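Local coordinates for proto-oncogene tyrosine-protein kinase receptor Ret (Danio rerio, PDB 7AMK) that acts as a receptor tyrosine kinase that recognises GDNF together with its co-receptor GFR alpha 1, through an extracellular region of four cadherin-like domains, at residues 261-266 with 275-280. The protein carries 4 engineered substitutions. Residues are numbered along the deposited sequence; the frame is centred on the assembly and turned at random.
With CA (calcium ion), chain N; CA (calcium ion), chain M.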
# COMPACT_ATOMS: atom_id res chain seq x y z
N VAL A 261 -12.95 10.65 10.08
CA VAL A 261 -14.11 11.39 10.55
C VAL A 261 -15.09 10.36 11.11
O VAL A 261 -15.27 9.29 10.53
CB VAL A 261 -14.75 12.22 9.42
CG1 VAL A 261 -16.17 12.65 9.78
CG2 VAL A 261 -13.85 13.42 9.09
N TYR A 262 -15.69 10.68 12.25
CA TYR A 262 -16.55 9.75 12.95
C TYR A 262 -17.98 10.29 13.01
O TYR A 262 -18.20 11.50 13.08
CB TYR A 262 -16.05 9.48 14.37
CG TYR A 262 -14.60 9.02 14.39
CD1 TYR A 262 -13.56 9.95 14.40
CD2 TYR A 262 -14.28 7.67 14.37
CE1 TYR A 262 -12.23 9.52 14.41
CE2 TYR A 262 -12.98 7.24 14.36
CZ TYR A 262 -11.95 8.16 14.39
OH TYR A 262 -10.64 7.69 14.39
N ASP A 263 -18.93 9.36 12.98
CA ASP A 263 -20.35 9.73 13.05
C ASP A 263 -21.06 8.63 13.83
O ASP A 263 -20.98 7.46 13.47
CB ASP A 263 -20.94 9.88 11.63
CG ASP A 263 -22.29 10.58 11.62
OD1 ASP A 263 -23.16 10.22 12.43
OD2 ASP A 263 -22.48 11.49 10.80
N ARG A 264 -21.73 9.01 14.92
CA ARG A 264 -22.36 8.01 15.77
C ARG A 264 -23.55 7.33 15.11
O ARG A 264 -23.96 6.24 15.55
CB ARG A 264 -22.79 8.64 17.09
CG ARG A 264 -21.59 9.12 17.88
CD ARG A 264 -21.95 9.58 19.29
NE ARG A 264 -20.75 10.01 20.00
CZ ARG A 264 -19.92 9.21 20.65
NH1 ARG A 264 -20.14 7.91 20.75
NH2 ARG A 264 -18.83 9.73 21.23
N ASP A 265 -24.12 7.93 14.06
CA ASP A 265 -25.21 7.32 13.32
C ASP A 265 -24.70 6.16 12.45
O ASP A 265 -23.54 6.12 12.03
CB ASP A 265 -25.90 8.35 12.43
CG ASP A 265 -26.48 9.50 13.23
OD1 ASP A 265 -27.06 9.24 14.30
OD2 ASP A 265 -26.33 10.67 12.80
N THR A 266 -25.59 5.22 12.18
CA THR A 266 -25.31 4.08 11.30
C THR A 266 -25.53 4.46 9.85
O THR A 266 -26.20 5.44 9.51
CB THR A 266 -26.22 2.89 11.64
OG1 THR A 266 -27.55 3.16 11.19
CG2 THR A 266 -26.24 2.63 13.14
N VAL A 275 -29.36 7.77 1.05
CA VAL A 275 -28.91 9.14 1.26
C VAL A 275 -28.88 9.52 2.73
O VAL A 275 -28.19 10.49 3.10
CB VAL A 275 -29.77 10.15 0.48
CG1 VAL A 275 -29.17 11.55 0.60
CG2 VAL A 275 -29.88 9.74 -0.99
N GLN A 276 -29.60 8.79 3.59
CA GLN A 276 -29.53 8.98 5.03
C GLN A 276 -28.10 8.90 5.53
O GLN A 276 -27.42 7.89 5.34
CB GLN A 276 -30.38 7.93 5.75
CG GLN A 276 -29.97 7.71 7.21
CD GLN A 276 -31.00 6.94 8.05
OE1 GLN A 276 -32.13 6.68 7.60
NE2 GLN A 276 -30.62 6.61 9.28
N ASN A 277 -27.64 9.96 6.17
CA ASN A 277 -26.34 9.96 6.83
C ASN A 277 -25.19 9.92 5.85
O ASN A 277 -24.06 9.66 6.24
CB ASN A 277 -26.18 8.80 7.81
CG ASN A 277 -25.30 9.16 8.95
OD1 ASN A 277 -25.40 10.25 9.47
ND2 ASN A 277 -24.41 8.26 9.34
N LYS A 278 -25.46 10.16 4.58
CA LYS A 278 -24.40 10.26 3.59
C LYS A 278 -23.61 11.53 3.83
O LYS A 278 -24.18 12.62 3.96
CB LYS A 278 -25.01 10.24 2.19
CG LYS A 278 -24.00 10.27 1.06
CD LYS A 278 -24.76 10.31 -0.27
CE LYS A 278 -23.84 10.58 -1.45
NZ LYS A 278 -24.62 10.74 -2.72
N LEU A 279 -22.28 11.40 3.87
CA LEU A 279 -21.39 12.56 3.87
C LEU A 279 -20.87 12.80 2.45
O LEU A 279 -20.28 11.90 1.85
CB LEU A 279 -20.20 12.37 4.82
CG LEU A 279 -20.48 11.99 6.28
CD1 LEU A 279 -19.15 11.89 7.06
CD2 LEU A 279 -21.40 13.02 6.86
N VAL A 280 -21.08 14.00 1.93
CA VAL A 280 -20.56 14.43 0.64
C VAL A 280 -19.45 15.44 0.89
O VAL A 280 -19.62 16.36 1.69
CB VAL A 280 -21.66 15.03 -0.26
CG1 VAL A 280 -22.87 14.12 -0.32
CG2 VAL A 280 -22.05 16.41 0.25
CA CA N . -24.87 11.65 11.18
CA CA M . -29.08 8.34 15.19
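D263, D265 and N277 meet through a shared calcium ion, with no clear direct hydrogen bond between the two segments. This is the calcium site of a cadherin-like domain, with the DxD pattern of cadherin repeats at the end of strand 255-263. D263 grips the ion with both carboxylate oxygens, OD1 at 2.6 Å and OD2 at 2.4 Å. N277 comes from the facing segment and binds the same ion through OD1 at 2.3 Å. The two side chains point tip to tip, with carboxylate and amide planes 87° apart. D263 OD2 and N277 OD1 lie 3.4 Å from each other as neighbouring ligands of the ion, whose charge probably offsets their repulsion. D230, N232 and D341 complete the shell.

D265 bridges two metals. Its OD2 binds the calcium held by D263 and N277, while OD1 binds a second calcium at 2.4 Å. E196, D228, E229 and D231 also serve that second ion, so the site joins this domain to the preceding one. D263 CG is anti to the backbone N (chi1 -166°), which brings CG to the calcium shared with N277. D263 OD1 also accepts the backbone N-H of D265 at 3.0 Å on its anti side, which makes an Asx turn.

N277 sits in a type II turn from V275 to K278, closed by a bond from K278 N to V275 O. Its phi is positive, 69°, as expected for the third residue of such a turn. N277 ND2 faces back to the loop after D265 and is hydrogen-bonded to T267. At V261 and L279, away from the metal, the contact turns apolar, and Y317 of strand 312-321 touches both side chains. There V261 CG1 touches L279 CD1 at 4.1 Å.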